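PDB 4RU4: tail spike protein gp49 from Pseudomonas phage LKA1, which cleaves the O-specific polysaccharide of Pseudomonas as a lyase, probably helping the phage to enter its host cell. Local coordinates for the interface of chains A and B. Coordinates in Å, arbitrary orientation; residue numbers count along the deposited sequence, not the author numbering. Chains: chain A/B, tail spike protein gp49.

Contact 1: the interface of chains A and B. Residues chain A 262, 264, 289; chain B 144, 174, 184.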
ATOM      1  N   SER A 262      -1.512  25.188  -2.336  0.60  8.37           N
ATOM      2  CA  SER A 262      -1.916  25.538  -3.694  0.60  8.85           C
ATOM      3  C   SER A 262      -1.098  26.701  -4.226  0.60  9.10           C
ATOM      4  O   SER A 262      -1.256  27.837  -3.761  0.60 10.24           O
ATOM      5  CB  SER A 262      -3.403  25.894  -3.742  0.60  7.79           C
ATOM      6  OG  SER A 262      -3.768  26.320  -5.044  0.60  7.77           O
ATOM      7  N   ILE A 264      -0.456  28.778  -7.531  1.00 10.55           N
ATOM      8  CA  ILE A 264      -0.910  29.181  -8.860  1.00 16.65           C
ATOM      9  C   ILE A 264       0.287  29.388  -9.789  1.00 16.91           C
ATOM     10  O   ILE A 264       0.187  29.244 -11.014  1.00 16.03           O
ATOM     11  CB  ILE A 264      -1.761  30.465  -8.724  1.00 17.18           C
ATOM     12  CG1 ILE A 264      -3.105  30.107  -8.080  1.00 19.95           C
ATOM     13  CG2 ILE A 264      -1.947  31.189 -10.042  1.00 17.72           C
ATOM     14  CD1 ILE A 264      -3.933  31.335  -7.669  1.00 23.94           C
ATOM     15  N   TYR A 289      -2.116  21.427  -5.184  1.00  5.01           N
ATOM     16  CA  TYR A 289      -2.140  21.865  -6.575  1.00  5.09           C
ATOM     17  C   TYR A 289      -0.939  22.782  -6.813  1.00 10.24           C
ATOM     18  O   TYR A 289      -0.647  23.650  -5.980  1.00  7.92           O
ATOM     19  CB  TYR A 289      -3.400  22.690  -6.871  1.00  5.98           C
ATOM     20  CG  TYR A 289      -3.274  23.389  -8.200  1.00  8.02           C
ATOM     21  CD1 TYR A 289      -3.531  22.703  -9.385  1.00  6.77           C
ATOM     22  CD2 TYR A 289      -2.824  24.714  -8.289  1.00 10.72           C
ATOM     23  CE1 TYR A 289      -3.365  23.323 -10.612  1.00  7.89           C
ATOM     24  CE2 TYR A 289      -2.646  25.332  -9.517  1.00 11.86           C
ATOM     25  CZ  TYR A 289      -2.924  24.628 -10.675  1.00  9.51           C
ATOM     26  OH  TYR A 289      -2.774  25.236 -11.897  1.00 10.15           O
TER
ATOM     27  N   ALA B 144      -9.641  31.542  -8.945  1.00 13.15           N
ATOM     28  CA  ALA B 144      -8.812  30.352  -8.787  1.00 15.74           C
ATOM     29  C   ALA B 144      -8.938  29.797  -7.368  1.00 13.16           C
ATOM     30  O   ALA B 144      -8.932  30.560  -6.393  1.00 10.91           O
ATOM     31  CB  ALA B 144      -7.360  30.680  -9.110  1.00 17.77           C
ATOM     32  N   ARG B 174      -9.171  26.602 -11.873  1.00 10.85           N
ATOM     33  CA  ARG B 174      -7.791  26.921 -12.160  1.00 10.15           C
ATOM     34  C   ARG B 174      -7.616  28.393 -12.511  1.00 13.06           C
ATOM     35  O   ARG B 174      -6.746  29.066 -11.961  1.00 15.27           O
ATOM     36  CB  ARG B 174      -7.269  26.085 -13.334  1.00 10.42           C
ATOM     37  CG  ARG B 174      -5.775  26.225 -13.510  1.00 13.91           C
ATOM     38  CD  ARG B 174      -5.251  25.253 -14.556  1.00 15.75           C
ATOM     39  NE  ARG B 174      -5.376  25.772 -15.905  1.00 15.59           N
ATOM     40  CZ  ARG B 174      -5.966  25.136 -16.915  1.00 17.61           C
ATOM     41  NH1 ARG B 174      -6.528  23.929 -16.746  1.00 18.84           N
ATOM     42  NH2 ARG B 174      -5.996  25.722 -18.108  1.00 12.69           N
ATOM     43  N   ARG B 184      -8.893  22.393 -12.448  1.00  6.56           N
ATOM     44  CA  ARG B 184      -7.630  21.774 -12.073  1.00  6.16           C
ATOM     45  C   ARG B 184      -7.486  20.260 -12.350  1.00  9.52           C
ATOM     46  O   ARG B 184      -6.369  19.758 -12.379  1.00 10.85           O
ATOM     47  CB  ARG B 184      -7.297  22.105 -10.610  1.00  8.71           C
ATOM     48  CG  ARG B 184      -7.052  23.596 -10.390  1.00  9.99           C
ATOM     49  CD  ARG B 184      -6.822  23.956  -8.922  1.00  8.89           C
ATOM     50  NE  ARG B 184      -6.242  25.304  -8.872  1.00 11.77           N
ATOM     51  CZ  ARG B 184      -6.101  26.005  -7.754  1.00 11.86           C
ATOM     52  NH1 ARG B 184      -6.500  25.482  -6.616  1.00 10.51           N
ATOM     53  NH2 ARG B 184      -5.556  27.211  -7.767  1.00 10.27           N
TER
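The side chains of A:Tyr289 and A:Ser262 project toward chain B from adjacent extended strands, 287-290 and 260-263, and meet B:Arg184, which sits in a loop just after strand 180-183. The chain A residues belong to the pectin lyase-like part of the tailspike, a right-handed parallel beta-helix. B:Ala144, B:Arg174 and B:Arg184 come from the Ig-like domain of the neighbouring subunit. B:Arg184 carries the patch with a cation-pi stack. Its NE sits over the centre of the A:Tyr289 ring, 3.4 Å from the centroid. The guanidinium and ring planes are 11° apart. The B:Arg184 chain runs extended from CG to NE (chi2 176°, chi3 165°), which lays the whole arm across one ring face. Its methylene CD also packs on the ring, 3.6 Å from CD1 of A:Tyr289. CD2 of A:Tyr289 in turn faces the guanidinium, off its centre. The hydroxyl OG of A:Ser262 faces the far end of the guanidinium about evenly, 3.3 Å from NH1 and 3.4 Å from NH2 of B:Arg184, a polar approach without a bond assigned. At the far end of the ring, the phenol OH of A:Tyr289 meets the aliphatic part of B:Arg174, 3.5 Å from CG, with CD close by. A:Ile264 crosses B:Arg184 at about a right angle. Its CG1 lies 3.8 Å from NH2 of B:Arg184, while its CD1 tip touches the methyl CB of B:Ala144 at 3.8 Å.

Contact 2: the interface of chains A and B. Residues chain A 518, 550-552, 594; chain B 544, 546, 565, 567-568.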
ATOM      1  N   ARG A 518      -6.880 -25.487 -31.297  1.00 10.49           N
ATOM      2  CA  ARG A 518      -7.098 -26.781 -31.928  1.00 11.72           C
ATOM      3  C   ARG A 518      -7.645 -26.514 -33.316  1.00 11.47           C
ATOM      4  O   ARG A 518      -8.648 -25.832 -33.461  1.00 10.98           O
ATOM      5  CB  ARG A 518      -8.062 -27.608 -31.076  1.00  9.46           C
ATOM      6  CG  ARG A 518      -7.446 -27.963 -29.722  1.00 11.75           C
ATOM      7  CD  ARG A 518      -8.484 -28.423 -28.685  1.00 13.62           C
ATOM      8  NE  ARG A 518      -9.347 -29.502 -29.163  1.00 11.69           N
ATOM      9  CZ  ARG A 518      -9.174 -30.787 -28.856  1.00 13.10           C
ATOM     10  NH1 ARG A 518      -8.173 -31.139 -28.067  1.00  9.30           N
ATOM     11  NH2 ARG A 518     -10.014 -31.724 -29.317  1.00 10.45           N
ATOM     12  N   LYS A 550      -1.046 -34.144 -32.965  1.00  7.05           N
ATOM     13  CA  LYS A 550      -2.313 -34.657 -33.473  1.00  8.30           C
ATOM     14  C   LYS A 550      -3.149 -35.296 -32.354  1.00  7.95           C
ATOM     15  O   LYS A 550      -2.642 -36.118 -31.572  1.00  7.91           O
ATOM     16  CB  LYS A 550      -2.056 -35.703 -34.551  1.00  9.38           C
ATOM     17  CG  LYS A 550      -3.306 -36.513 -34.909  1.00 11.96           C
ATOM     18  CD  LYS A 550      -3.023 -37.523 -36.033  1.00 11.44           C
ATOM     19  CE  LYS A 550      -4.057 -38.612 -36.026  1.00 11.48           C
ATOM     20  NZ  LYS A 550      -4.097 -39.421 -37.271  1.00 11.33           N
ATOM     21  N   THR A 551      -4.419 -34.912 -32.252  1.00  9.83           N
ATOM     22  CA  THR A 551      -5.329 -35.575 -31.314  1.00  9.16           C
ATOM     23  C   THR A 551      -6.657 -35.990 -31.966  1.00 11.83           C
ATOM     24  O   THR A 551      -7.036 -35.500 -33.050  1.00  8.93           O
ATOM     25  CB  THR A 551      -5.635 -34.712 -30.053  1.00 10.56           C
ATOM     26  OG1 THR A 551      -6.530 -33.648 -30.404  1.00  8.46           O
ATOM     27  CG2 THR A 551      -4.362 -34.137 -29.446  1.00  7.50           C
ATOM     28  N   ASP A 552      -7.335 -36.918 -31.296  1.00  8.54           N
ATOM     29  CA  ASP A 552      -8.722 -37.271 -31.552  1.00 10.42           C
ATOM     30  C   ASP A 552      -8.961 -38.037 -32.849  1.00 10.48           C
ATOM     31  O   ASP A 552     -10.025 -37.956 -33.439  1.00 13.94           O
ATOM     32  CB  ASP A 552      -9.622 -36.044 -31.423  1.00 13.51           C
ATOM     33  CG  ASP A 552      -9.742 -35.583 -29.980  1.00 15.53           C
ATOM     34  OD1 ASP A 552     -10.463 -36.249 -29.196  1.00 14.60           O
ATOM     35  OD2 ASP A 552      -9.078 -34.594 -29.627  1.00 14.29           O
ATOM     36  N   ASN A 594      -3.307 -29.729 -32.547  1.00  7.70           N
ATOM     37  CA  ASN A 594      -3.216 -28.901 -31.361  1.00  8.79           C
ATOM     38  C   ASN A 594      -1.903 -28.130 -31.468  1.00  9.16           C
ATOM     39  O   ASN A 594      -0.825 -28.712 -31.402  1.00  9.28           O
ATOM     40  CB  ASN A 594      -3.197 -29.791 -30.108  1.00 10.97           C
ATOM     41  CG  ASN A 594      -4.553 -30.461 -29.812  1.00 10.57           C
ATOM     42  OD1 ASN A 594      -5.068 -30.372 -28.687  1.00  7.03           O
ATOM     43  ND2 ASN A 594      -5.144 -31.129 -30.829  1.00  7.82           N
TER
ATOM     44  N   PRO B 544      -8.849 -29.017 -23.768  1.00 10.01           N
ATOM     45  CA  PRO B 544      -7.708 -28.112 -23.819  1.00  7.21           C
ATOM     46  C   PRO B 544      -6.805 -28.408 -25.019  1.00 10.10           C
ATOM     47  O   PRO B 544      -6.985 -29.424 -25.716  1.00 10.40           O
ATOM     48  CB  PRO B 544      -6.978 -28.431 -22.515  1.00  7.14           C
ATOM     49  CG  PRO B 544      -7.308 -29.916 -22.270  1.00  7.69           C
ATOM     50  CD  PRO B 544      -8.743 -30.016 -22.686  1.00 10.79           C
ATOM     51  N   VAL B 546      -3.599 -29.777 -26.302  1.00  6.89           N
ATOM     52  CA  VAL B 546      -2.751 -30.838 -25.747  1.00  8.96           C
ATOM     53  C   VAL B 546      -1.496 -31.090 -26.597  1.00 10.23           C
ATOM     54  O   VAL B 546      -1.589 -31.174 -27.834  1.00  9.85           O
ATOM     55  CB  VAL B 546      -3.578 -32.162 -25.672  1.00 10.03           C
ATOM     56  CG1 VAL B 546      -2.705 -33.350 -25.233  1.00  9.09           C
ATOM     57  CG2 VAL B 546      -4.782 -31.968 -24.710  1.00  8.11           C
ATOM     58  N   ALA B 565      -2.785 -38.040 -28.672  1.00  8.62           N
ATOM     59  CA  ALA B 565      -3.770 -38.267 -27.618  1.00 10.17           C
ATOM     60  C   ALA B 565      -5.112 -38.535 -28.303  1.00 10.06           C
ATOM     61  O   ALA B 565      -5.562 -37.743 -29.128  1.00 10.43           O
ATOM     62  CB  ALA B 565      -3.886 -37.060 -26.724  1.00  7.04           C
ATOM     63  N   PRO B 567      -8.937 -40.445 -27.090  1.00  8.05           N
ATOM     64  CA  PRO B 567      -9.483 -39.081 -27.263  1.00 10.34           C
ATOM     65  C   PRO B 567      -8.884 -38.048 -26.299  1.00 13.61           C
ATOM     66  O   PRO B 567      -8.010 -38.411 -25.486  1.00 11.41           O
ATOM     67  CB  PRO B 567     -10.949 -39.253 -26.892  1.00 12.57           C
ATOM     68  CG  PRO B 567     -10.902 -40.332 -25.786  1.00 14.69           C
ATOM     69  CD  PRO B 567      -9.839 -41.305 -26.287  1.00 10.01           C
ATOM     70  N   THR B 568      -9.348 -36.795 -26.422  1.00  8.71           N
ATOM     71  CA  THR B 568      -9.129 -35.752 -25.436  1.00  9.74           C
ATOM     72  C   THR B 568     -10.502 -35.228 -25.061  1.00 13.98           C
ATOM     73  O   THR B 568     -11.468 -35.365 -25.824  1.00 11.05           O
ATOM     74  CB  THR B 568      -8.249 -34.560 -25.952  1.00  9.23           C
ATOM     75  OG1 THR B 568      -8.901 -33.914 -27.047  1.00 10.40           O
ATOM     76  CG2 THR B 568      -6.849 -35.033 -26.424  1.00  9.20           C
TER
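A:Asp552 and B:Thr568 meet at the polar centre of this strand-edge interface between the C-terminal Ig-like domains of two tailspike subunits. The A:Asp552 carboxylate grips B:Thr568 twice. Its OD2 accepts the B:Thr568 hydroxyl OG1 through the syn lone pair at 2.7 Å. Its OD1 takes the backbone N of B:Thr568 at 3.0 Å, from above the carboxylate plane. OD2 also accepts from two groups of its own chain. The A:Thr551 hydroxyl OG1 reaches it on the anti side at 2.8 Å. NH2 of A:Arg518 meets it from above the plane, 51° out, in a salt bridge of 3.0 Å. Three donors on one oxygen should fix the carboxylate and may stabilise its negative charge. A bend at chi3 (52°) turns the A:Arg518 guanidinium so that NH1 faces chain B while NH2 meets A:Asp552. NH1 bonds OG1 of B:Thr568 at 3.0 Å and the carbonyl O of B:Pro544 at 3.1 Å. OG1 of B:Thr568 thus accepts from the arginine while donating to the aspartate. Beside it, the amide OD1 of A:Asn594 accepts the backbone N of B:Val546 at 2.9 Å in a nearly straight bond (173° at H). ND2 of A:Asn594 holds the A:Thr551 hydroxyl, a second-shell support for A:Asp552. The backbone N of A:Asp552 bonds O of B:Ala565 and completes the tight part.

The flank is looser. The bond from N of B:Ala565 to O of A:Lys550 is weak, at 3.5 Å. So is the one from NH2 of A:Arg518 to OG1 of B:Thr568. CG2 of A:Thr551 approaches CB of B:Ala565 loosely. In the C-terminal Ig-like domain of chain A, strands 510-522 and 590-600 carry A:Arg518 and A:Asn594, and A:Asp552 follows strand 545-551, whose last residue, A:Thr551, forms a parallel beta bridge with B:Ala565 of strand 562-565.

Contact 1 and contact 2 lie about 63 Å apart, centre to centre, along the same interface of chains A and B. They share no residue and no strand. Contact 1 sets the beta-helix of one subunit against an Ig-like domain of the next. Contact 2 joins the C-terminal Ig-like domains of the two subunits. The assembly holds three copies, and the interface is not an exact two-fold, so different faces of the same protein meet. Two such distant attachments probably keep neighbouring subunits aligned along the spike.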